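Local coordinates for protein cytochrome P450 monooxygenase (Rhodococcus sp. ECU0066, PDB 6KBH) that probably works as a self-sufficient monooxygenase, carrying FMN, a [2Fe-2S] cluster and a heme that activates oxygen within a single chain, at residues R334-D339 and V345-G350; E65-S70 and Y81-A86; P71-W76 and E101-T106. All coordinates share one frame; numbering follows the deposited sequence.

Contact 1: R334-D339 and V345-G350; sequences RLVTAD and VEVPAG. With HEM (protoporphyrin IX containing Fe), chain C.
V336 and D339 meet residues 347-350 where the beta-rich part of the cytochrome P450 fold turns back on itself. Strand 332-336 leaves the mixed sheet, the small antiparallel hairpin 340-342/345-347 follows, and the chain then returns to strand 352-355, which lies beside 332-336 in that sheet.

Two hydrogen bonds from backbone N-H groups hold the return. G350 N donates to V336 O (2.9 Å); with the neighbouring backbone pairing of V336 and A351, it marks where the strands come back together. A349 N donates to D339 OD1 (2.7 Å), so a carboxylate rather than a main-chain carbonyl secures the corner. D339 has CG beside its own N (chi1 -71°), which brings the carboxylate up to A349.

Van der Waals contacts lie beside these bonds. V336 and V347 cross at about a right angle, with an apolar contact of V336 CG2 against V347 CG1 (3.9 Å), while the other branch of V336, CG1, faces P348 O at 3.6 Å. F94 and L353 also touch V336. A349 CB packs on A338 CA (3.6 Å).

Cofactor binding belongs to the start of the strand. R334 bends at chi2 (-70°) and offers the edge of its guanidinium to a heme propionate, NH2 donating to O1A; the modelled spacing of 2.5 Å between R334 NH2 and heme O1A is too short for its fine geometry to be trusted.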
loop_
_atom_site.group_PDB
_atom_site.type_symbol
_atom_site.label_atom_id
_atom_site.label_comp_id
_atom_site.label_asym_id
_atom_site.label_seq_id
_atom_site.Cartn_x
_atom_site.Cartn_y
_atom_site.Cartn_z
ATOM N N ARG A 334 -9.088 21.506 10.012
ATOM C CA ARG A 334 -8.543 22.488 9.089
ATOM C C ARG A 334 -9.180 23.840 9.378
ATOM O O ARG A 334 -10.298 23.919 9.893
ATOM C CB ARG A 334 -8.782 22.088 7.625
ATOM C CG ARG A 334 -7.886 20.954 7.136
ATOM C CD ARG A 334 -6.442 21.414 6.995
ATOM N NE ARG A 334 -5.581 20.373 6.442
ATOM C CZ ARG A 334 -4.895 19.500 7.174
ATOM N NH1 ARG A 334 -4.968 19.531 8.496
ATOM N NH2 ARG A 334 -4.136 18.590 6.581
ATOM N N LEU A 335 -8.453 24.903 9.051
ATOM C CA LEU A 335 -8.906 26.272 9.267
ATOM C C LEU A 335 -9.215 26.900 7.915
ATOM O O LEU A 335 -8.318 27.052 7.079
ATOM C CB LEU A 335 -7.848 27.084 10.013
ATOM C CG LEU A 335 -8.066 28.594 10.144
ATOM C CD1 LEU A 335 -9.337 28.896 10.922
ATOM C CD2 LEU A 335 -6.860 29.248 10.804
ATOM N N VAL A 336 -10.484 27.254 7.699
ATOM C CA VAL A 336 -10.887 27.854 6.433
ATOM C C VAL A 336 -10.276 29.243 6.320
ATOM O O VAL A 336 -10.351 30.050 7.255
ATOM C CB VAL A 336 -12.417 27.902 6.322
ATOM C CG1 VAL A 336 -12.832 28.390 4.949
ATOM C CG2 VAL A 336 -13.014 26.532 6.607
ATOM N N THR A 337 -9.660 29.529 5.171
ATOM C CA THR A 337 -8.933 30.777 4.974
ATOM C C THR A 337 -9.696 31.803 4.145
ATOM O O THR A 337 -9.284 32.967 4.102
ATOM C CB THR A 337 -7.578 30.504 4.307
ATOM O OG1 THR A 337 -7.785 30.129 2.940
ATOM C CG2 THR A 337 -6.841 29.383 5.027
ATOM N N ALA A 338 -10.785 31.409 3.491
ATOM C CA ALA A 338 -11.574 32.340 2.699
ATOM C C ALA A 338 -13.002 31.824 2.611
ATOM O O ALA A 338 -13.261 30.631 2.789
ATOM C CB ALA A 338 -10.976 32.535 1.299
ATOM N N ASP A 339 -13.931 32.737 2.338
ATOM C CA ASP A 339 -15.332 32.356 2.197
ATOM C C ASP A 339 -15.488 31.339 1.074
ATOM O O ASP A 339 -15.135 31.611 -0.078
ATOM C CB ASP A 339 -16.199 33.585 1.922
ATOM C CG ASP A 339 -16.346 34.483 3.136
ATOM O OD1 ASP A 339 -16.104 34.011 4.266
ATOM O OD2 ASP A 339 -16.708 35.666 2.957
ATOM N N VAL A 345 -23.326 24.176 1.479
ATOM C CA VAL A 345 -23.367 24.951 2.715
ATOM C C VAL A 345 -22.282 26.019 2.665
ATOM O O VAL A 345 -21.106 25.715 2.434
ATOM C CB VAL A 345 -23.185 24.038 3.939
ATOM C CG1 VAL A 345 -23.256 24.848 5.225
ATOM C CG2 VAL A 345 -24.227 22.927 3.931
ATOM N N GLU A 346 -22.676 27.271 2.879
ATOM C CA GLU A 346 -21.712 28.363 2.909
ATOM C C GLU A 346 -20.888 28.300 4.189
ATOM O O GLU A 346 -21.436 28.169 5.288
ATOM C CB GLU A 346 -22.423 29.710 2.803
ATOM C CG GLU A 346 -23.328 29.843 1.593
ATOM C CD GLU A 346 -23.401 31.266 1.084
ATOM O OE1 GLU A 346 -22.525 32.074 1.460
ATOM O OE2 GLU A 346 -24.335 31.577 0.314
ATOM N N VAL A 347 -19.571 28.391 4.044
ATOM C CA VAL A 347 -18.636 28.324 5.158
ATOM C C VAL A 347 -17.785 29.587 5.123
ATOM O O VAL A 347 -17.181 29.883 4.091
ATOM C CB VAL A 347 -17.739 27.074 5.096
ATOM C CG1 VAL A 347 -16.888 26.967 6.347
ATOM C CG2 VAL A 347 -18.588 25.823 4.917
ATOM N N PRO A 348 -17.704 30.350 6.207
ATOM C CA PRO A 348 -16.990 31.627 6.172
ATOM C C PRO A 348 -15.502 31.486 6.467
ATOM O O PRO A 348 -15.026 30.469 6.974
ATOM C CB PRO A 348 -17.685 32.430 7.279
ATOM C CG PRO A 348 -18.064 31.390 8.275
ATOM C CD PRO A 348 -18.395 30.140 7.492
ATOM N N ALA A 349 -14.770 32.545 6.131
ATOM C CA ALA A 349 -13.357 32.611 6.467
ATOM C C ALA A 349 -13.184 32.671 7.978
ATOM O O ALA A 349 -13.906 33.389 8.675
ATOM C CB ALA A 349 -12.707 33.828 5.812
ATOM N N GLY A 350 -12.220 31.906 8.483
ATOM C CA GLY A 350 -12.026 31.757 9.905
ATOM C C GLY A 350 -12.730 30.561 10.509
ATOM O O GLY A 350 -12.399 30.168 11.634
HETATM C CHA HEM C . 0.617 13.891 9.831
HETATM C CHB HEM C . -2.360 10.028 11.122
HETATM C CHC HEM C . 1.850 7.246 12.718
HETATM C CHD HEM C . 4.769 11.094 11.424
HETATM C C1A HEM C . -0.404 12.888 10.141
HETATM C C2A HEM C . -1.752 13.364 9.809
HETATM C C3A HEM C . -2.577 12.293 10.162
HETATM C C4A HEM C . -1.643 11.262 10.684
HETATM C CMA HEM C . -4.067 12.226 10.038
HETATM C CAA HEM C . -2.170 14.670 9.207
HETATM C CBA HEM C . -2.561 14.598 7.764
HETATM C CGA HEM C . -2.774 15.859 6.997
HETATM O O1A HEM C . -2.916 16.821 7.797
HETATM O O2A HEM C . -2.755 15.611 5.761
HETATM C C1B HEM C . -1.535 8.911 11.680
HETATM C C2B HEM C . -2.091 7.567 12.171
HETATM C C3B HEM C . -0.768 6.701 12.665
HETATM C C4B HEM C . 0.421 7.613 12.426
HETATM C CMB HEM C . -3.520 7.144 12.199
HETATM C CAB HEM C . -0.734 5.328 13.244
HETATM C CBB HEM C . -1.425 4.238 12.502
HETATM C C1C HEM C . 2.851 8.299 12.385
HETATM C C2C HEM C . 4.169 7.828 12.719
HETATM C C3C HEM C . 4.996 8.874 12.376
HETATM C C4C HEM C . 4.081 9.881 11.857
HETATM C CMC HEM C . 4.554 6.507 13.300
HETATM C CAC HEM C . 6.488 8.914 12.495
HETATM C CBC HEM C . 7.144 9.755 13.530
HETATM C C1D HEM C . 3.764 12.042 10.928
HETATM C C2D HEM C . 4.380 13.326 10.457
HETATM C C3D HEM C . 3.081 14.212 9.956
HETATM C C4D HEM C . 1.915 13.300 10.213
HETATM C CMD HEM C . 5.825 13.685 10.459
HETATM C CAD HEM C . 3.092 15.581 9.374
HETATM C CBD HEM C . 3.489 15.666 7.937
HETATM C CGD HEM C . 3.118 16.904 7.206
HETATM O O1D HEM C . 2.219 17.486 7.860
HETATM O O2D HEM C . 3.786 17.014 6.146
HETATM N NA HEM C . -0.310 11.601 10.684
HETATM N NB HEM C . -0.034 8.917 11.763
HETATM N NC HEM C . 2.770 9.565 11.851
HETATM N ND HEM C . 2.246 11.893 10.785
HETATM FE FE HEM C . 1.073 10.434 11.425
#

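Contact 2: E65-S70 and Y81-A86; sequences EPVFYS and YEDVKA
P66 and V67 both turn their CB atoms toward helix 81-89, and both meet the same atom there, a carboxylate oxygen of D83. The approach is loose: D83 OD2 lies 4.3 Å from P66 CB, and V67 CG2 is 4.4 Å from D83 OD2. No hydrogen bond joins the two segments, and they bury only 58 Å² together.

The first torsions of V67 and D83 decide which atoms face each other. V67 holds CG1 anti to its N (chi1 175°), leaving CG2 as the branch that faces the helix. D83 places CG beside its own N (chi1 -81°). Its CB is directed at the proline and valine. D83 OD2 has its polar partner outside the two segments: it accepts a hydrogen bond from N343 ND2, at the turn of the hairpin 340-342/345-347. P66 also touches N343, so one asparagine borders both sides of the contact. D83 lies in the first turn of its helix, where the helix dipole would probably favour a negative charge.

V78 packs against D83 and V84, joining the helix to the strand just before it. Strands 67-69 and 76-78 followed directly by helix 81-89 form the beta-beta-alpha succession of the P450 N-terminal region, in which an antiparallel hairpin leads into the B helix.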
loop_
_atom_site.group_PDB
_atom_site.type_symbol
_atom_site.label_atom_id
_atom_site.label_comp_id
_atom_site.label_asym_id
_atom_site.label_seq_id
_atom_site.Cartn_x
_atom_site.Cartn_y
_atom_site.Cartn_z
ATOM N N GLU A 65 -27.371 15.229 5.553
ATOM C CA GLU A 65 -26.729 16.518 5.815
ATOM C C GLU A 65 -25.226 16.329 5.910
ATOM O O GLU A 65 -24.676 16.119 6.999
ATOM C CB GLU A 65 -27.273 17.174 7.082
ATOM C CG GLU A 65 -26.932 18.649 7.174
ATOM C CD GLU A 65 -27.599 19.333 8.342
ATOM O OE1 GLU A 65 -28.195 18.625 9.180
ATOM O OE2 GLU A 65 -27.528 20.577 8.417
ATOM N N PRO A 66 -24.516 16.436 4.782
ATOM C CA PRO A 66 -23.080 16.115 4.779
ATOM C C PRO A 66 -22.211 17.162 5.459
ATOM O O PRO A 66 -21.062 16.856 5.805
ATOM C CB PRO A 66 -22.757 16.016 3.286
ATOM C CG PRO A 66 -23.712 16.989 2.655
ATOM C CD PRO A 66 -24.977 16.942 3.478
ATOM N N VAL A 67 -22.714 18.381 5.650
ATOM C CA VAL A 67 -21.956 19.476 6.248
ATOM C C VAL A 67 -22.889 20.258 7.160
ATOM O O VAL A 67 -23.947 20.720 6.721
ATOM C CB VAL A 67 -21.350 20.408 5.180
ATOM C CG1 VAL A 67 -20.667 21.605 5.831
ATOM C CG2 VAL A 67 -20.378 19.651 4.303
ATOM N N PHE A 68 -22.503 20.414 8.422
ATOM C CA PHE A 68 -23.351 21.144 9.351
ATOM C C PHE A 68 -22.499 21.874 10.375
ATOM O O PHE A 68 -21.330 21.545 10.599
ATOM C CB PHE A 68 -24.356 20.217 10.052
ATOM C CG PHE A 68 -23.725 19.121 10.875
ATOM C CD1 PHE A 68 -23.426 17.892 10.308
ATOM C CD2 PHE A 68 -23.462 19.310 12.225
ATOM C CE1 PHE A 68 -22.863 16.877 11.064
ATOM C CE2 PHE A 68 -22.897 18.299 12.985
ATOM C CZ PHE A 68 -22.597 17.079 12.400
ATOM N N TYR A 69 -23.109 22.885 10.987
ATOM C CA TYR A 69 -22.508 23.580 12.111
ATOM C C TYR A 69 -22.917 22.897 13.408
ATOM O O TYR A 69 -24.079 22.521 13.587
ATOM C CB TYR A 69 -22.924 25.050 12.137
ATOM C CG TYR A 69 -22.304 25.801 13.285
ATOM C CD1 TYR A 69 -20.944 26.077 13.299
ATOM C CD2 TYR A 69 -23.071 26.216 14.369
ATOM C CE1 TYR A 69 -20.361 26.754 14.353
ATOM C CE2 TYR A 69 -22.497 26.895 15.428
ATOM C CZ TYR A 69 -21.142 27.161 15.412
ATOM O OH TYR A 69 -20.560 27.834 16.458
ATOM N N SER A 70 -21.952 22.730 14.305
ATOM C CA SER A 70 -22.182 22.075 15.582
ATOM C C SER A 70 -22.191 23.124 16.682
ATOM O O SER A 70 -21.210 23.867 16.810
ATOM C CB SER A 70 -21.103 21.025 15.846
ATOM O OG SER A 70 -21.157 20.545 17.177
ATOM N N TYR A 81 -16.794 11.304 2.142
ATOM C CA TYR A 81 -15.398 10.998 1.831
ATOM C C TYR A 81 -14.841 11.875 0.710
ATOM O O TYR A 81 -13.693 12.331 0.793
ATOM C CB TYR A 81 -15.282 9.507 1.496
ATOM C CG TYR A 81 -13.985 9.039 0.864
ATOM C CD1 TYR A 81 -13.782 9.125 -0.506
ATOM C CD2 TYR A 81 -12.990 8.448 1.636
ATOM C CE1 TYR A 81 -12.618 8.686 -1.082
ATOM C CE2 TYR A 81 -11.816 8.003 1.061
ATOM C CZ TYR A 81 -11.640 8.123 -0.299
ATOM O OH TYR A 81 -10.482 7.685 -0.891
ATOM N N GLU A 82 -15.624 12.116 -0.345
ATOM C CA GLU A 82 -15.193 13.070 -1.364
ATOM C C GLU A 82 -14.890 14.427 -0.735
ATOM O O GLU A 82 -13.894 15.073 -1.079
ATOM C CB GLU A 82 -16.266 13.226 -2.448
ATOM C CG GLU A 82 -16.397 12.111 -3.513
ATOM C CD GLU A 82 -15.075 11.494 -3.960
ATOM O OE1 GLU A 82 -14.455 12.028 -4.905
ATOM O OE2 GLU A 82 -14.661 10.467 -3.382
ATOM N N ASP A 83 -15.729 14.859 0.210
ATOM C CA ASP A 83 -15.612 16.208 0.759
ATOM C C ASP A 83 -14.376 16.354 1.640
ATOM O O ASP A 83 -13.638 17.339 1.521
ATOM C CB ASP A 83 -16.876 16.568 1.542
ATOM C CG ASP A 83 -18.007 17.038 0.645
ATOM O OD1 ASP A 83 -17.723 17.531 -0.468
ATOM O OD2 ASP A 83 -19.180 16.918 1.057
ATOM N N VAL A 84 -14.139 15.402 2.548
ATOM C CA VAL A 84 -12.988 15.553 3.435
ATOM C C VAL A 84 -11.691 15.286 2.684
ATOM O O VAL A 84 -10.637 15.818 3.052
ATOM C CB VAL A 84 -13.114 14.664 4.690
ATOM C CG1 VAL A 84 -14.521 14.710 5.250
ATOM C CG2 VAL A 84 -12.712 13.252 4.397
ATOM N N LYS A 85 -11.731 14.475 1.625
ATOM C CA LYS A 85 -10.573 14.391 0.745
ATOM C C LYS A 85 -10.344 15.720 0.040
ATOM O O LYS A 85 -9.198 16.161 -0.121
ATOM C CB LYS A 85 -10.746 13.265 -0.277
ATOM C CG LYS A 85 -9.541 13.106 -1.198
ATOM C CD LYS A 85 -9.855 12.333 -2.470
ATOM C CE LYS A 85 -9.728 10.835 -2.259
ATOM N NZ LYS A 85 -9.659 10.097 -3.551
ATOM N N ALA A 86 -11.426 16.380 -0.374
ATOM C CA ALA A 86 -11.301 17.675 -1.033
ATOM C C ALA A 86 -10.747 18.735 -0.092
ATOM O O ALA A 86 -10.048 19.651 -0.538
ATOM C CB ALA A 86 -12.653 18.114 -1.591
#

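Contact 3: P71-W76 and E101-T106; sequences PELGYW and EKITPT
I103 extends its CD1 into the angle between L73 and Y75, overlapping one methyl group and one hydroxyl. The methyl contact is the apolar one, with L73 CD1 and I103 CD1 4.2 Å apart. The same I103 CD1 lies 4.1 Å from Y75 OH, so it meets the phenol at its hydroxyl end and not over the middle of the ring. I103 places CG1 beside its own N (chi1 -67°), and a second bend at chi2 (-64°) completes the path of CD1.

Y75 also faces E101, but the distance argues against a direct bond: Y75 OH and E101 OE1 are 3.7 Å apart. The ring and carboxylate planes are inclined by 54°. Each oxygen is engaged elsewhere. E101 OE1 forms a salt bridge with K352, and Y75 OH is hydrogen-bonded to R333 NH1. The same NH1 binds the backbone O of E101, making R333 a polar bridge between the two segments. Direct contact across them is therefore mainly van der Waals, and the summed buried surface is 132 Å².

Residues 71-75 connect strands 67-69 and 76-78, W76 opening the second, with Y75 packed on K352 and L354 of strand 352-355. Residues 101-106 form a loop that runs from strand 94-95 toward helix 108-116, and I103 is backbone-bonded to T213 of helix 210-214.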
loop_
_atom_site.group_PDB
_atom_site.type_symbol
_atom_site.label_atom_id
_atom_site.label_comp_id
_atom_site.label_asym_id
_atom_site.label_seq_id
_atom_site.Cartn_x
_atom_site.Cartn_y
_atom_site.Cartn_z
ATOM N N PRO A 71 -23.280 23.283 17.441
ATOM C CA PRO A 71 -23.234 24.229 18.570
ATOM C C PRO A 71 -22.396 23.754 19.745
ATOM O O PRO A 71 -21.736 24.585 20.381
ATOM C CB PRO A 71 -24.713 24.387 18.945
ATOM C CG PRO A 71 -25.434 24.139 17.662
ATOM C CD PRO A 71 -24.659 23.039 16.991
ATOM N N GLU A 72 -22.394 22.453 20.058
ATOM C CA GLU A 72 -21.652 21.964 21.219
ATOM C C GLU A 72 -20.171 22.307 21.107
ATOM O O GLU A 72 -19.602 22.969 21.982
ATOM C CB GLU A 72 -21.852 20.452 21.383
ATOM C CG GLU A 72 -21.152 19.838 22.608
ATOM C CD GLU A 72 -21.642 20.391 23.949
ATOM O OE1 GLU A 72 -22.735 20.988 24.008
ATOM O OE2 GLU A 72 -20.929 20.215 24.958
ATOM N N LEU A 73 -19.533 21.865 20.033
ATOM C CA LEU A 73 -18.174 22.264 19.709
ATOM C C LEU A 73 -18.223 23.484 18.787
ATOM O O LEU A 73 -19.288 23.912 18.355
ATOM C CB LEU A 73 -17.433 21.077 19.091
ATOM C CG LEU A 73 -16.038 21.171 18.487
ATOM C CD1 LEU A 73 -15.150 20.109 19.082
ATOM C CD2 LEU A 73 -16.170 20.956 17.009
ATOM N N GLY A 74 -17.072 24.080 18.516
ATOM C CA GLY A 74 -17.110 25.309 17.753
ATOM C C GLY A 74 -16.946 25.188 16.252
ATOM O O GLY A 74 -16.771 26.216 15.588
ATOM N N TYR A 75 -17.005 23.985 15.687
ATOM C CA TYR A 75 -16.595 23.771 14.307
ATOM C C TYR A 75 -17.769 23.407 13.410
ATOM O O TYR A 75 -18.846 23.016 13.866
ATOM C CB TYR A 75 -15.551 22.652 14.184
ATOM C CG TYR A 75 -14.226 22.853 14.893
ATOM C CD1 TYR A 75 -14.055 23.825 15.875
ATOM C CD2 TYR A 75 -13.138 22.059 14.568
ATOM C CE1 TYR A 75 -12.838 23.990 16.513
ATOM C CE2 TYR A 75 -11.926 22.222 15.191
ATOM C CZ TYR A 75 -11.776 23.185 16.164
ATOM O OH TYR A 75 -10.557 23.334 16.780
ATOM N N TRP A 76 -17.519 23.524 12.111
ATOM C CA TRP A 76 -18.353 22.920 11.086
ATOM C C TRP A 76 -17.875 21.494 10.842
ATOM O O TRP A 76 -16.671 21.232 10.809
ATOM C CB TRP A 76 -18.279 23.740 9.796
ATOM C CG TRP A 76 -18.653 25.172 10.009
ATOM C CD1 TRP A 76 -17.924 26.125 10.665
ATOM C CD2 TRP A 76 -19.851 25.816 9.570
ATOM N NE1 TRP A 76 -18.598 27.322 10.663
ATOM C CE2 TRP A 76 -19.784 27.159 9.997
ATOM C CE3 TRP A 76 -20.978 25.387 8.861
ATOM C CZ2 TRP A 76 -20.798 28.077 9.733
ATOM C CZ3 TRP A 76 -21.984 26.301 8.601
ATOM C CH2 TRP A 76 -21.887 27.631 9.037
ATOM N N GLU A 101 -4.269 22.669 17.680
ATOM C CA GLU A 101 -4.872 23.644 18.582
ATOM C C GLU A 101 -5.667 22.920 19.659
ATOM O O GLU A 101 -6.471 22.032 19.366
ATOM C CB GLU A 101 -5.781 24.598 17.806
ATOM C CG GLU A 101 -5.924 25.984 18.418
ATOM C CD GLU A 101 -7.172 26.705 17.939
ATOM O OE1 GLU A 101 -8.231 26.052 17.807
ATOM O OE2 GLU A 101 -7.089 27.923 17.676
ATOM N N LYS A 102 -5.431 23.287 20.912
ATOM C CA LYS A 102 -6.093 22.608 22.014
ATOM C C LYS A 102 -7.530 23.099 22.136
ATOM O O LYS A 102 -7.805 24.296 22.022
ATOM C CB LYS A 102 -5.311 22.819 23.314
ATOM C CG LYS A 102 -3.969 22.083 23.317
ATOM C CD LYS A 102 -2.907 22.810 24.135
ATOM C CE LYS A 102 -1.560 22.883 23.399
ATOM N NZ LYS A 102 -1.296 24.244 22.818
ATOM N N ILE A 103 -8.453 22.151 22.327
ATOM C CA ILE A 103 -9.880 22.474 22.329
ATOM C C ILE A 103 -10.184 23.496 23.417
ATOM O O ILE A 103 -10.696 24.588 23.147
ATOM C CB ILE A 103 -10.723 21.196 22.498
ATOM C CG1 ILE A 103 -10.577 20.292 21.270
ATOM C CG2 ILE A 103 -12.189 21.543 22.728
ATOM C CD1 ILE A 103 -11.107 20.898 19.987
ATOM N N THR A 104 -9.862 23.156 24.662
ATOM C CA THR A 104 -9.942 24.184 25.691
ATOM C C THR A 104 -8.571 24.826 25.889
ATOM O O THR A 104 -7.553 24.123 25.921
ATOM C CB THR A 104 -10.430 23.597 27.010
ATOM O OG1 THR A 104 -9.546 22.551 27.423
ATOM C CG2 THR A 104 -11.842 23.035 26.853
ATOM N N PRO A 105 -8.522 26.150 26.014
ATOM C CA PRO A 105 -7.230 26.844 26.041
ATOM C C PRO A 105 -6.423 26.510 27.287
ATOM O O PRO A 105 -6.954 26.130 28.333
ATOM C CB PRO A 105 -7.619 28.329 26.018
ATOM C CG PRO A 105 -9.045 28.353 25.533
ATOM C CD PRO A 105 -9.654 27.089 26.050
ATOM N N THR A 106 -5.108 26.659 27.150
ATOM C CA THR A 106 -4.193 26.400 28.254
ATOM C C THR A 106 -4.316 27.496 29.308
ATOM O O THR A 106 -4.287 28.687 28.986
ATOM C CB THR A 106 -2.758 26.317 27.733
ATOM O OG1 THR A 106 -2.648 25.233 26.798
ATOM C CG2 THR A 106 -1.782 26.098 28.874
#

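Contacts 1 and 2 lie in the beta-rich region of the P450 portion; contact 3 ties it to the loop before helix 108-116. Contacts 1 and 2 have centres 13 Å apart and meet where V345 CG2 packs on V67 O at 3.6 Å. W76 joins contact 3 to contact 1, its indole lying against V345, E346 and P348; the centres are 16 Å apart. Segment 65-70 runs straight into 71-76, the segments of contacts 2 and 3 alternating along the chain, and S70 N and Y75 O, 3.1 Å apart, form a probable hydrogen bond. Only contact 1 reaches the heme, through R334. The Y75 side chain is about 13 Å from the heme, and that of D83 about 11 Å from that of R334.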